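ATP-dependent helicase FUN30 (Saccharomyces cerevisiae S288c, PDB 5GN1) uses ATP hydrolysis to remodel nucleosomes, acting in heterochromatin organization and in DNA end resection at double-strand breaks, the present chain being the C-terminal part of its ATPase domain. Local coordinates at residues K247-K252 against I268-A273; S130-D135 against N169-Y174; F279-N284 against E317-L322; H177-M182 against L222-Y227. All coordinates share one frame; numbering follows the deposited sequence. Where two conformers were deposited one is given.

Contact 1 of 4, residues K247-K252 against I268-A273; sequences KFYEDK and INLVCA
The ring of Y249 lies under the sulfur of C272, whose SG stands 3.6 Å from the ring centroid and only 6° off its normal. A chi1 of 54° places C272 SG between the backbone N and the carbonyl carbon. The same sulfur approaches the F248 ring obliquely, 3.3 Å from F248 CD2, and so sits between two aromatic neighbours of helix 241-250. F248 also meets A273 CB at its edge and L270 CD2. At the far end of Y249 the phenol is held by two bonds: OH donates to N269 O at 2.7 Å, reaching it from above the carbonyl plane, and accepts from V271 N at 3.0 Å. A water joins C272 O to K252 NZ, weakly on the lysine side. The F248 ring also meets F257 edge-to-face and K204 in a cation-pi contact. The sulfur-aromatic cluster joins a helix end to the type I turn L270-A273 leading into strand 275-278, within the C-terminal RecA-like lobe of an SNF2 ATPase.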
loop_
_atom_site.group_PDB
_atom_site.type_symbol
_atom_site.label_atom_id
_atom_site.label_comp_id
_atom_site.label_asym_id
_atom_site.label_seq_id
_atom_site.Cartn_x
_atom_site.Cartn_y
_atom_site.Cartn_z
ATOM N N LYS A 247 -11.423 22.302 2.002
ATOM C CA LYS A 247 -12.492 21.644 1.279
ATOM C C LYS A 247 -13.138 20.527 2.095
ATOM O O LYS A 247 -14.349 20.318 2.036
ATOM C CB LYS A 247 -11.927 21.102 -0.000
ATOM C CG LYS A 247 -12.761 21.240 -1.235
ATOM C CD LYS A 247 -11.830 21.100 -2.418
ATOM C CE LYS A 247 -12.554 20.861 -3.732
ATOM N NZ LYS A 247 -11.556 20.603 -4.808
ATOM N N PHE A 248 -12.319 19.815 2.858
ATOM C CA PHE A 248 -12.796 18.706 3.675
ATOM C C PHE A 248 -13.776 19.197 4.734
ATOM O O PHE A 248 -14.793 18.556 4.998
ATOM C CB PHE A 248 -11.621 17.984 4.337
ATOM C CG PHE A 248 -11.967 16.621 4.866
ATOM C CD1 PHE A 248 -12.625 15.700 4.067
ATOM C CD2 PHE A 248 -11.636 16.261 6.161
ATOM C CE1 PHE A 248 -12.945 14.446 4.549
ATOM C CE2 PHE A 248 -11.953 15.007 6.650
ATOM C CZ PHE A 248 -12.609 14.098 5.843
ATOM N N TYR A 249 -13.463 20.339 5.336
ATOM C CA TYR A 249 -14.317 20.922 6.366
ATOM C C TYR A 249 -15.602 21.490 5.786
ATOM O O TYR A 249 -16.654 21.420 6.425
ATOM C CB TYR A 249 -13.568 22.030 7.112
ATOM C CG TYR A 249 -12.714 21.546 8.250
ATOM C CD1 TYR A 249 -13.245 21.399 9.524
ATOM C CD2 TYR A 249 -11.369 21.236 8.052
ATOM C CE1 TYR A 249 -12.456 20.957 10.580
ATOM C CE2 TYR A 249 -10.578 20.785 9.085
ATOM C CZ TYR A 249 -11.116 20.654 10.351
ATOM O OH TYR A 249 -10.303 20.224 11.388
ATOM N N GLU A 250 -15.530 22.081 4.591
ATOM C CA GLU A 250 -16.643 22.875 4.066
ATOM C C GLU A 250 -17.689 22.006 3.375
ATOM O O GLU A 250 -18.890 22.301 3.449
ATOM C CB GLU A 250 -16.099 23.941 3.102
ATOM C CG GLU A 250 -17.099 25.029 2.679
ATOM C CD GLU A 250 -17.978 24.607 1.506
ATOM O OE1 GLU A 250 -17.600 23.673 0.761
ATOM O OE2 GLU A 250 -19.060 25.201 1.340
ATOM N N ASP A 251 -17.262 20.918 2.730
ATOM C CA ASP A 251 -18.128 20.103 1.877
ATOM C C ASP A 251 -18.570 18.854 2.643
ATOM O O ASP A 251 -17.805 17.896 2.788
ATOM C CB ASP A 251 -17.393 19.739 0.593
ATOM C CG ASP A 251 -18.341 19.283 -0.522
ATOM O OD1 ASP A 251 -19.419 18.718 -0.217
ATOM O OD2 ASP A 251 -17.995 19.494 -1.702
ATOM N N LYS A 252 -19.822 18.849 3.106
ATOM C CA LYS A 252 -20.360 17.707 3.840
ATOM C C LYS A 252 -20.471 16.459 2.973
ATOM O O LYS A 252 -20.608 15.350 3.509
ATOM C CB LYS A 252 -21.736 18.051 4.418
ATOM C CG LYS A 252 -21.718 19.045 5.569
ATOM C CD LYS A 252 -21.062 18.458 6.810
ATOM C CE LYS A 252 -21.070 19.472 7.946
ATOM N NZ LYS A 252 -19.966 19.231 8.900
ATOM N N ILE A 268 -1.394 18.834 11.063
ATOM C CA ILE A 268 -2.659 19.258 10.472
ATOM C C ILE A 268 -3.791 18.826 11.390
ATOM O O ILE A 268 -3.676 17.861 12.157
ATOM C CB ILE A 268 -2.854 18.706 9.041
ATOM C CG1 ILE A 268 -2.855 17.177 9.042
ATOM C CG2 ILE A 268 -1.778 19.244 8.107
ATOM C CD1 ILE A 268 -2.859 16.569 7.651
ATOM N N ASN A 269 -4.906 19.547 11.297
ATOM C CA ASN A 269 -6.050 19.393 12.190
ATOM C C ASN A 269 -7.259 18.954 11.370
ATOM O O ASN A 269 -7.770 19.728 10.557
ATOM C CB ASN A 269 -6.325 20.708 12.921
ATOM C CG ASN A 269 -7.369 20.566 14.006
ATOM O OD1 ASN A 269 -8.416 19.964 13.793
ATOM N ND2 ASN A 269 -7.080 21.106 15.184
ATOM N N LEU A 270 -7.737 17.731 11.600
ATOM C CA LEU A 270 -8.827 17.155 10.811
ATOM C C LEU A 270 -9.964 16.681 11.706
ATOM O O LEU A 270 -10.513 15.593 11.513
ATOM C CB LEU A 270 -8.313 16.002 9.927
ATOM C CG LEU A 270 -7.284 16.445 8.882
ATOM C CD1 LEU A 270 -6.579 15.279 8.192
ATOM C CD2 LEU A 270 -7.961 17.339 7.878
ATOM N N VAL A 271 -10.391 17.517 12.667
ATOM C CA VAL A 271 -11.395 17.074 13.636
ATOM C C VAL A 271 -12.788 16.960 13.031
ATOM O O VAL A 271 -13.717 16.509 13.706
ATOM C CB VAL A 271 -11.457 17.970 14.892
ATOM C CG1 VAL A 271 -10.135 17.902 15.663
ATOM C CG2 VAL A 271 -11.827 19.399 14.545
ATOM N N CYS A 272 -12.960 17.343 11.765
ATOM C CA CYS A 272 -14.270 17.121 11.162
ATOM C C CYS A 272 -14.519 15.653 10.826
ATOM O O CYS A 272 -15.637 15.308 10.427
ATOM C CB CYS A 272 -14.447 17.988 9.913
ATOM S SG CYS A 272 -13.142 17.804 8.696
ATOM N N ALA A 273 -13.514 14.789 10.958
ATOM C CA ALA A 273 -13.697 13.345 10.890
ATOM C C ALA A 273 -13.570 12.763 12.294
ATOM O O ALA A 273 -12.756 13.239 13.084
ATOM C CB ALA A 273 -12.645 12.706 9.973
HETATM O O HOH W 1 -17.830 16.691 9.135
#

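Contact 2 of 4, residues S130-D135 against N169-Y174; sequences SDAILD and NTLSKY
T170 and A132 meet where helices 123-133 and 168-171 come together, and with I133 and L171 they supply most of the buried surface. The CB atoms of T170 and A132 both point toward the opposite segment. The methyl group of T170, anti to the backbone N, faces the backbone of A132 and I133, but its exact position is doubtful, since the model brings it too close to the carbonyl oxygen of A132. The hydroxyl is engaged outside the two segments: chi1 of -45° puts OG1 beside the backbone N, and there it hydrogen-bonds OE2 of E136, the residue that follows D135. This bond gives the otherwise apolar contact a polar tie just past the end of segment 130-135.

L171 carries the apolar contact by splitting its two methyl groups between neighbours. Its CD2 rests on A132 CB at 4.1 Å, while CD1 reaches I133 CD1 at 3.8 Å, the two branched chains crossing obliquely. I133 can meet it because CG1 is anti to the backbone N (chi1 -163°) and the chain runs on extended to CD1. I133 also touches I148 of helix 145-153, and L171 touches C164 of helix 157-166. D135 lies at the margin of the interface, beyond T170. The contact thus joins the C-terminal end of helix 123-133 to helix 168-171, in the all-helical region outside the RecA-like sheet.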
loop_
_atom_site.group_PDB
_atom_site.type_symbol
_atom_site.label_atom_id
_atom_site.label_comp_id
_atom_site.label_asym_id
_atom_site.label_seq_id
_atom_site.Cartn_x
_atom_site.Cartn_y
_atom_site.Cartn_z
ATOM N N SER A 130 5.637 -2.785 -25.163
ATOM C CA SER A 130 6.853 -2.112 -25.514
ATOM C C SER A 130 6.957 -1.853 -27.012
ATOM O O SER A 130 7.241 -0.746 -27.403
ATOM C CB SER A 130 8.051 -2.854 -25.000
ATOM O OG SER A 130 8.153 -4.127 -25.511
ATOM N N ASP A 131 6.663 -2.839 -27.846
ATOM C CA ASP A 131 6.719 -2.623 -29.284
ATOM C C ASP A 131 5.727 -1.533 -29.613
ATOM O O ASP A 131 5.985 -0.645 -30.370
ATOM C CB ASP A 131 6.349 -3.906 -30.041
ATOM C CG ASP A 131 5.951 -3.648 -31.503
ATOM O OD1 ASP A 131 4.744 -3.629 -31.818
ATOM O OD2 ASP A 131 6.851 -3.458 -32.340
ATOM N N ALA A 132 4.588 -1.629 -28.980
ATOM C CA ALA A 132 3.481 -0.743 -29.161
ATOM C C ALA A 132 3.668 0.720 -28.825
ATOM O O ALA A 132 3.261 1.552 -29.572
ATOM C CB ALA A 132 2.339 -1.291 -28.335
ATOM N N ILE A 133 4.295 1.038 -27.699
ATOM C CA ILE A 133 4.448 2.429 -27.281
ATOM C C ILE A 133 5.313 3.345 -28.134
ATOM O O ILE A 133 5.226 4.550 -27.997
ATOM C CB ILE A 133 4.955 2.572 -25.841
ATOM C CG1 ILE A 133 4.698 3.967 -25.369
ATOM C CG2 ILE A 133 6.423 2.233 -25.754
ATOM C CD1 ILE A 133 4.723 4.123 -23.881
ATOM N N LEU A 134 6.141 2.790 -28.990
ATOM C CA LEU A 134 7.015 3.636 -29.806
ATOM C C LEU A 134 6.274 4.655 -30.685
ATOM O O LEU A 134 6.690 5.772 -30.863
ATOM C CB LEU A 134 7.858 2.766 -30.730
ATOM C CG LEU A 134 8.765 1.792 -29.989
ATOM C CD1 LEU A 134 8.976 0.435 -30.612
ATOM C CD2 LEU A 134 10.105 2.427 -29.735
ATOM N N ASP A 135 5.099 4.301 -31.120
ATOM C CA ASP A 135 4.336 5.115 -32.006
ATOM C C ASP A 135 3.891 6.381 -31.294
ATOM O O ASP A 135 3.331 7.264 -31.889
ATOM C CB ASP A 135 3.243 4.269 -32.648
ATOM C CG ASP A 135 3.828 3.124 -33.471
ATOM O OD1 ASP A 135 4.714 3.378 -34.279
ATOM O OD2 ASP A 135 3.411 1.965 -33.337
ATOM N N ASN A 169 -3.618 6.417 -26.788
ATOM C CA ASN A 169 -3.670 6.139 -28.220
ATOM C C ASN A 169 -2.869 4.907 -28.605
ATOM O O ASN A 169 -3.142 4.307 -29.649
ATOM C CB ASN A 169 -3.177 7.355 -29.012
ATOM C CG ASN A 169 -3.662 8.679 -28.425
ATOM O OD1 ASN A 169 -2.906 9.665 -28.367
ATOM N ND2 ASN A 169 -4.928 8.708 -27.978
ATOM N N THR A 170 -1.907 4.497 -27.782
ATOM C CA THR A 170 -1.124 3.311 -28.079
ATOM C C THR A 170 -1.356 2.164 -27.106
ATOM O O THR A 170 -1.096 1.007 -27.461
ATOM C CB THR A 170 0.371 3.659 -28.095
ATOM O OG1 THR A 170 0.559 4.879 -28.819
ATOM C CG2 THR A 170 1.146 2.584 -28.786
ATOM N N LEU A 171 -1.853 2.442 -25.907
ATOM C CA LEU A 171 -1.903 1.425 -24.876
ATOM C C LEU A 171 -3.266 1.256 -24.224
ATOM O O LEU A 171 -3.416 0.355 -23.396
ATOM C CB LEU A 171 -0.855 1.726 -23.792
ATOM C CG LEU A 171 0.572 1.916 -24.308
ATOM C CD1 LEU A 171 1.510 2.311 -23.171
ATOM C CD2 LEU A 171 1.051 0.653 -24.986
ATOM N N SER A 172 -4.259 2.078 -24.576
ATOM C CA SER A 172 -5.546 2.018 -23.888
ATOM C C SER A 172 -6.161 0.627 -23.942
ATOM O O SER A 172 -6.926 0.257 -23.045
ATOM C CB SER A 172 -6.526 3.018 -24.491
ATOM O OG SER A 172 -7.105 2.456 -25.650
ATOM N N LYS A 173 -5.855 -0.152 -24.981
ATOM C CA LYS A 173 -6.401 -1.501 -25.070
ATOM C C LYS A 173 -5.816 -2.425 -24.013
ATOM O O LYS A 173 -6.377 -3.495 -23.764
ATOM C CB LYS A 173 -6.175 -2.083 -26.476
ATOM C CG LYS A 173 -4.826 -2.747 -26.745
ATOM C CD LYS A 173 -4.938 -3.623 -27.998
ATOM C CE LYS A 173 -3.722 -3.545 -28.904
ATOM N NZ LYS A 173 -3.607 -4.732 -29.805
ATOM N N TYR A 174 -4.709 -2.033 -23.384
ATOM C CA TYR A 174 -4.107 -2.812 -22.314
ATOM C C TYR A 174 -4.529 -2.349 -20.921
ATOM O O TYR A 174 -4.180 -3.016 -19.941
ATOM C CB TYR A 174 -2.576 -2.773 -22.430
ATOM C CG TYR A 174 -2.064 -3.327 -23.738
ATOM C CD1 TYR A 174 -1.889 -4.698 -23.915
ATOM C CD2 TYR A 174 -1.754 -2.482 -24.798
ATOM C CE1 TYR A 174 -1.419 -5.212 -25.114
ATOM C CE2 TYR A 174 -1.289 -2.984 -25.998
ATOM C CZ TYR A 174 -1.124 -4.349 -26.152
ATOM O OH TYR A 174 -0.657 -4.850 -27.344
#

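Contact 3 of 4, residues F279-N284 against E317-L322; sequences FDQSFN and EKIHQL
Q281 is the first residue of the loop to meet helix 315-322, and its side chain runs past I319 in the opposite direction. A chi1 of 67° sets Q281 CG 3.9 Å from I319 CG2, and the chain then runs on extended to the amide. The Q281 and H320 side chains cross at about a right angle, the amide and imidazole planes 30° apart. The aliphatic part of Q281 thus covers I319 while its polar end lies beside the next residue of the helix.

S282 turns away from the helix and shapes the loop instead. Its OG accepts a hydrogen bond from N284 N at 3.1 Å, forming an ST turn, and is also bonded to D287. F283 lies within this turn, and its chi1 of -171°, with CG anti to the backbone N, carries the ring to the helix. There the ring presents its edge to I319 CG2, 4.2 Å from F283 CD1, and its CE1 lies 4.2 Å from L322 CB. F283 CZ comes obliquely to L322 O, at 3.6 Å. I319 CG2 therefore contacts both Q281 and F283. N284 then occupies the N-cap position of helix 285-292.

Q281 also rests on T308 and I310 of strand 304-311. V347 of helix 345-359 touches F283, and I354 touches L322, placing the interface between the loop that follows strand 275-278, beside strand 304-311, and helix 345-359.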
loop_
_atom_site.group_PDB
_atom_site.type_symbol
_atom_site.label_atom_id
_atom_site.label_comp_id
_atom_site.label_asym_id
_atom_site.label_seq_id
_atom_site.Cartn_x
_atom_site.Cartn_y
_atom_site.Cartn_z
ATOM N N PHE A 279 -4.777 1.620 7.010
ATOM C CA PHE A 279 -4.860 0.573 5.998
ATOM C C PHE A 279 -3.741 -0.441 6.179
ATOM O O PHE A 279 -3.931 -1.634 5.911
ATOM C CB PHE A 279 -4.831 1.178 4.601
ATOM C CG PHE A 279 -5.233 0.222 3.509
ATOM C CD1 PHE A 279 -6.574 0.039 3.185
ATOM C CD2 PHE A 279 -4.272 -0.483 2.793
ATOM C CE1 PHE A 279 -6.949 -0.843 2.179
ATOM C CE2 PHE A 279 -4.638 -1.355 1.771
ATOM C CZ PHE A 279 -5.980 -1.532 1.465
ATOM N N ASP A 280 -2.592 0.005 6.674
ATOM C CA ASP A 280 -1.457 -0.878 6.908
ATOM C C ASP A 280 -0.655 -0.272 8.043
ATOM O O ASP A 280 -0.402 0.937 8.051
ATOM C CB ASP A 280 -0.605 -1.045 5.636
ATOM C CG ASP A 280 -0.278 0.293 4.967
ATOM O OD1 ASP A 280 0.710 0.937 5.388
ATOM O OD2 ASP A 280 -1.026 0.703 4.037
ATOM N N GLN A 281 -0.301 -1.090 9.021
ATOM C CA GLN A 281 0.249 -0.488 10.218
ATOM C C GLN A 281 1.735 -0.196 10.050
ATOM O O GLN A 281 2.415 -0.743 9.182
ATOM C CB GLN A 281 0.011 -1.387 11.430
ATOM C CG GLN A 281 0.770 -2.686 11.384
ATOM C CD GLN A 281 0.249 -3.691 12.395
ATOM O OE1 GLN A 281 0.069 -4.873 12.071
ATOM N NE2 GLN A 281 -0.010 -3.229 13.621
ATOM N N SER A 282 2.222 0.709 10.883
ATOM C CA SER A 282 3.635 1.005 10.979
ATOM C C SER A 282 4.287 0.109 12.027
ATOM O O SER A 282 3.650 -0.310 13.000
ATOM C CB SER A 282 3.845 2.475 11.345
ATOM O OG SER A 282 5.213 2.750 11.583
ATOM N N PHE A 283 5.575 -0.189 11.817
ATOM C CA PHE A 283 6.319 -0.928 12.833
ATOM C C PHE A 283 6.595 -0.076 14.063
ATOM O O PHE A 283 6.901 -0.632 15.121
ATOM C CB PHE A 283 7.637 -1.463 12.263
ATOM C CG PHE A 283 8.357 -2.424 13.188
ATOM C CD1 PHE A 283 7.955 -3.751 13.282
ATOM C CD2 PHE A 283 9.443 -2.002 13.949
ATOM C CE1 PHE A 283 8.617 -4.643 14.131
ATOM C CE2 PHE A 283 10.109 -2.885 14.794
ATOM C CZ PHE A 283 9.693 -4.206 14.882
ATOM N N ASN A 284 6.485 1.251 13.953
ATOM C CA ASN A 284 6.554 2.136 15.108
ATOM C C ASN A 284 5.147 2.619 15.450
ATOM O O ASN A 284 4.580 3.426 14.701
ATOM C CB ASN A 284 7.475 3.324 14.836
ATOM C CG ASN A 284 7.643 4.235 16.054
ATOM O OD1 ASN A 284 7.099 3.964 17.129
ATOM N ND2 ASN A 284 8.401 5.319 15.886
ATOM N N GLU A 317 0.456 -9.931 10.989
ATOM C CA GLU A 317 0.292 -10.421 12.353
ATOM C C GLU A 317 1.604 -10.338 13.128
ATOM O O GLU A 317 1.621 -9.896 14.281
ATOM C CB GLU A 317 -0.256 -11.851 12.332
ATOM C CG GLU A 317 -1.685 -11.933 11.802
ATOM C CD GLU A 317 -2.307 -13.321 11.933
ATOM O OE1 GLU A 317 -1.966 -14.226 11.141
ATOM O OE2 GLU A 317 -3.130 -13.509 12.852
ATOM N N LYS A 318 2.723 -10.733 12.500
ATOM C CA LYS A 318 4.023 -10.635 13.162
ATOM C C LYS A 318 4.393 -9.189 13.447
ATOM O O LYS A 318 4.969 -8.878 14.498
ATOM C CB LYS A 318 5.104 -11.289 12.296
ATOM C CG LYS A 318 4.848 -12.747 12.007
ATOM C CD LYS A 318 4.668 -13.498 13.297
ATOM C CE LYS A 318 3.699 -14.654 13.138
ATOM N NZ LYS A 318 3.498 -15.332 14.447
ATOM N N ILE A 319 4.091 -8.289 12.511
ATOM C CA ILE A 319 4.404 -6.880 12.727
ATOM C C ILE A 319 3.557 -6.306 13.861
ATOM O O ILE A 319 4.046 -5.518 14.679
ATOM C CB ILE A 319 4.235 -6.105 11.406
ATOM C CG1 ILE A 319 5.377 -6.488 10.458
ATOM C CG2 ILE A 319 4.182 -4.581 11.648
ATOM C CD1 ILE A 319 5.260 -5.900 9.074
ATOM N N HIS A 320 2.287 -6.708 13.948
ATOM C CA HIS A 320 1.447 -6.248 15.054
ATOM C C HIS A 320 1.999 -6.703 16.404
ATOM O O HIS A 320 1.988 -5.939 17.376
ATOM C CB HIS A 320 0.015 -6.754 14.862
ATOM C CG HIS A 320 -0.962 -6.228 15.873
ATOM N ND1 HIS A 320 -1.072 -4.888 16.181
ATOM C CD2 HIS A 320 -1.878 -6.866 16.641
ATOM C CE1 HIS A 320 -2.008 -4.722 17.099
ATOM N NE2 HIS A 320 -2.513 -5.907 17.396
ATOM N N GLN A 321 2.494 -7.947 16.481
ATOM C CA GLN A 321 2.996 -8.486 17.746
ATOM C C GLN A 321 4.265 -7.782 18.198
ATOM O O GLN A 321 4.441 -7.516 19.391
ATOM C CB GLN A 321 3.280 -9.985 17.620
ATOM C CG GLN A 321 2.068 -10.875 17.443
ATOM C CD GLN A 321 2.423 -12.226 16.831
ATOM O OE1 GLN A 321 3.538 -12.741 17.010
ATOM N NE2 GLN A 321 1.482 -12.793 16.081
ATOM N N LEU A 322 5.174 -7.502 17.265
ATOM C CA LEU A 322 6.534 -7.089 17.587
ATOM C C LEU A 322 6.772 -5.595 17.465
ATOM O O LEU A 322 7.871 -5.135 17.797
ATOM C CB LEU A 322 7.525 -7.829 16.690
ATOM C CG LEU A 322 7.658 -9.317 17.017
ATOM C CD1 LEU A 322 8.099 -10.063 15.786
ATOM C CD2 LEU A 322 8.642 -9.520 18.164
#

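Contact 4 of 4, residues H177-M182 against L222-Y227; sequences HNDEWM and LSTLDY
W181 directs its indole N-H straight at the hydroxyl of T224, NE1 donating to OG1 at 2.8 Å with an angle of 171°. A chi1 of 47° puts W181 CG between the backbone N and the carbonyl carbon, and the acceptor lies in the plane of the ring. T224 presents its two branches to different partners: with chi1 at -72°, OG1 is anti to the carbonyl carbon and faces the indole, while CG2 is anti to the backbone N and meets M182 SD at 3.8 Å. The side chains of M182 and T224 approach tip to tip. M182 is bent at both chi2 and chi3, and its CE methyl packs on L225 CD2 at 3.8 Å. A water adds a second polar link, donating to D179 OD1 and hydrogen-bonding T224 OG1. The indole also lies against I217, M220 and V221, so W181 and M182 of the 3-10 segment 180-182 pack on helix 212-224 just before helix 185-200, whose K191 touches L225.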
loop_
_atom_site.group_PDB
_atom_site.type_symbol
_atom_site.label_atom_id
_atom_site.label_comp_id
_atom_site.label_asym_id
_atom_site.label_seq_id
_atom_site.Cartn_x
_atom_site.Cartn_y
_atom_site.Cartn_z
ATOM N N HIS A 177 -9.833 -2.936 -16.977
ATOM C CA HIS A 177 -11.207 -2.450 -17.029
ATOM C C HIS A 177 -12.185 -3.482 -16.491
ATOM O O HIS A 177 -13.352 -3.502 -16.895
ATOM C CB HIS A 177 -11.595 -2.034 -18.459
ATOM C CG HIS A 177 -11.508 -3.143 -19.459
ATOM N ND1 HIS A 177 -10.377 -3.383 -20.207
ATOM C CD2 HIS A 177 -12.411 -4.081 -19.828
ATOM C CE1 HIS A 177 -10.587 -4.420 -21.000
ATOM N NE2 HIS A 177 -11.813 -4.866 -20.786
ATOM N N ASN A 178 -11.739 -4.320 -15.564
ATOM C CA ASN A 178 -12.595 -5.310 -14.947
ATOM C C ASN A 178 -12.547 -5.199 -13.427
ATOM O O ASN A 178 -12.611 -6.202 -12.719
ATOM C CB ASN A 178 -12.202 -6.711 -15.396
ATOM C CG ASN A 178 -13.387 -7.619 -15.518
ATOM O OD1 ASN A 178 -14.027 -7.669 -16.567
ATOM N ND2 ASN A 178 -13.705 -8.337 -14.444
ATOM N N ASP A 179 -12.428 -3.975 -12.899
ATOM C CA ASP A 179 -12.494 -3.742 -11.454
ATOM C C ASP A 179 -11.441 -4.542 -10.689
ATOM O O ASP A 179 -11.668 -4.950 -9.546
ATOM C CB ASP A 179 -13.890 -4.053 -10.908
ATOM C CG ASP A 179 -14.872 -2.940 -11.159
ATOM O OD1 ASP A 179 -14.509 -1.971 -11.849
ATOM O OD2 ASP A 179 -16.011 -3.036 -10.663
ATOM N N GLU A 180 -10.270 -4.752 -11.298
ATOM C CA GLU A 180 -9.226 -5.533 -10.641
ATOM C C GLU A 180 -8.727 -4.857 -9.365
ATOM O O GLU A 180 -8.235 -5.535 -8.456
ATOM C CB GLU A 180 -8.060 -5.768 -11.611
ATOM C CG GLU A 180 -8.361 -6.714 -12.780
ATOM C CD GLU A 180 -8.912 -6.014 -14.018
ATOM O OE1 GLU A 180 -9.459 -4.889 -13.910
ATOM O OE2 GLU A 180 -8.785 -6.598 -15.119
ATOM N N TRP A 181 -8.841 -3.531 -9.279
ATOM C CA TRP A 181 -8.442 -2.813 -8.071
ATOM C C TRP A 181 -9.333 -3.130 -6.876
ATOM O O TRP A 181 -8.921 -2.872 -5.740
ATOM C CB TRP A 181 -8.435 -1.311 -8.334
ATOM C CG TRP A 181 -9.663 -0.813 -9.036
ATOM C CD1 TRP A 181 -10.800 -0.310 -8.457
ATOM C CD2 TRP A 181 -9.873 -0.753 -10.454
ATOM N NE1 TRP A 181 -11.703 0.061 -9.430
ATOM C CE2 TRP A 181 -11.165 -0.214 -10.663
ATOM C CE3 TRP A 181 -9.102 -1.122 -11.566
ATOM C CZ2 TRP A 181 -11.701 -0.020 -11.954
ATOM C CZ3 TRP A 181 -9.632 -0.936 -12.843
ATOM C CH2 TRP A 181 -10.922 -0.384 -13.025
ATOM N N MET A 182 -10.536 -3.677 -7.096
ATOM C CA MET A 182 -11.386 -4.117 -5.990
ATOM C C MET A 182 -10.985 -5.477 -5.433
ATOM O O MET A 182 -11.430 -5.822 -4.333
ATOM C CB MET A 182 -12.862 -4.189 -6.416
ATOM C CG MET A 182 -13.379 -2.947 -7.092
ATOM S SD MET A 182 -13.258 -1.529 -5.992
ATOM C CE MET A 182 -14.576 -1.871 -4.822
ATOM N N LEU A 222 -12.189 4.037 -4.468
ATOM C CA LEU A 222 -13.196 4.953 -3.936
ATOM C C LEU A 222 -14.104 5.476 -5.045
ATOM O O LEU A 222 -15.312 5.643 -4.827
ATOM C CB LEU A 222 -12.520 6.097 -3.162
ATOM C CG LEU A 222 -11.727 5.624 -1.924
ATOM C CD1 LEU A 222 -11.078 6.771 -1.141
ATOM C CD2 LEU A 222 -12.608 4.778 -0.996
ATOM N N SER A 223 -13.552 5.685 -6.248
ATOM C CA SER A 223 -14.360 6.095 -7.390
ATOM C C SER A 223 -15.355 5.011 -7.777
ATOM O O SER A 223 -16.527 5.302 -8.049
ATOM C CB SER A 223 -13.453 6.439 -8.575
ATOM O OG SER A 223 -14.214 6.764 -9.731
ATOM N N THR A 224 -14.906 3.751 -7.811
ATOM C CA THR A 224 -15.829 2.651 -8.058
ATOM C C THR A 224 -16.942 2.630 -7.019
ATOM O O THR A 224 -18.096 2.344 -7.347
ATOM C CB THR A 224 -15.078 1.315 -8.067
ATOM O OG1 THR A 224 -14.288 1.216 -9.255
ATOM C CG2 THR A 224 -16.044 0.118 -8.002
ATOM N N LEU A 225 -16.620 2.942 -5.758
ATOM C CA LEU A 225 -17.600 2.874 -4.679
ATOM C C LEU A 225 -18.443 4.141 -4.582
ATOM O O LEU A 225 -19.308 4.229 -3.702
ATOM C CB LEU A 225 -16.900 2.610 -3.334
ATOM C CG LEU A 225 -16.248 1.232 -3.103
ATOM C CD1 LEU A 225 -15.418 1.223 -1.815
ATOM C CD2 LEU A 225 -17.292 0.091 -3.071
ATOM N N ASP A 226 -18.179 5.116 -5.452
ATOM C CA ASP A 226 -18.938 6.358 -5.545
ATOM C C ASP A 226 -18.807 7.212 -4.282
ATOM O O ASP A 226 -19.737 7.934 -3.912
ATOM C CB ASP A 226 -20.415 6.075 -5.860
ATOM C CG ASP A 226 -21.131 7.283 -6.436
ATOM O OD1 ASP A 226 -20.464 8.102 -7.112
ATOM O OD2 ASP A 226 -22.356 7.415 -6.203
ATOM N N TYR A 227 -17.654 7.153 -3.617
ATOM C CA TYR A 227 -17.352 8.028 -2.486
ATOM C C TYR A 227 -16.389 9.117 -2.941
ATOM O O TYR A 227 -15.281 8.811 -3.396
ATOM C CB TYR A 227 -16.719 7.252 -1.331
ATOM C CG TYR A 227 -17.559 6.167 -0.685
ATOM C CD1 TYR A 227 -18.889 6.371 -0.353
ATOM C CD2 TYR A 227 -16.992 4.937 -0.374
ATOM C CE1 TYR A 227 -19.642 5.357 0.261
ATOM C CE2 TYR A 227 -17.720 3.941 0.238
ATOM C CZ TYR A 227 -19.044 4.146 0.548
ATOM O OH TYR A 227 -19.741 3.111 1.149
HETATM O O HOH W 2 -15.541 0.675 -11.676
#

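Contacts 1, 3 and 4 all involve the C-terminal RecA-like lobe, whereas contact 2 joins two helices in the helical region, its centre 41 Å from that of contact 1. Contacts 1 and 2 are partly buried; contacts 3 and 4 lie at the surface. No element serves two contacts, although the segments of contacts 2 and 4 adjoin along the chain. Chemistry separates them: contact 1 combines sulfur-aromatic packing with a phenol hydroxyl held by two hydrogen bonds, contact 4 has one straight indole bond and a bridging water beside methionine packing, contact 2 is apolar, and contact 3 mixes apolar packing with a glutamine amide beside a histidine. Contacts 3 and 4 lie on opposite sides of the chain's centre.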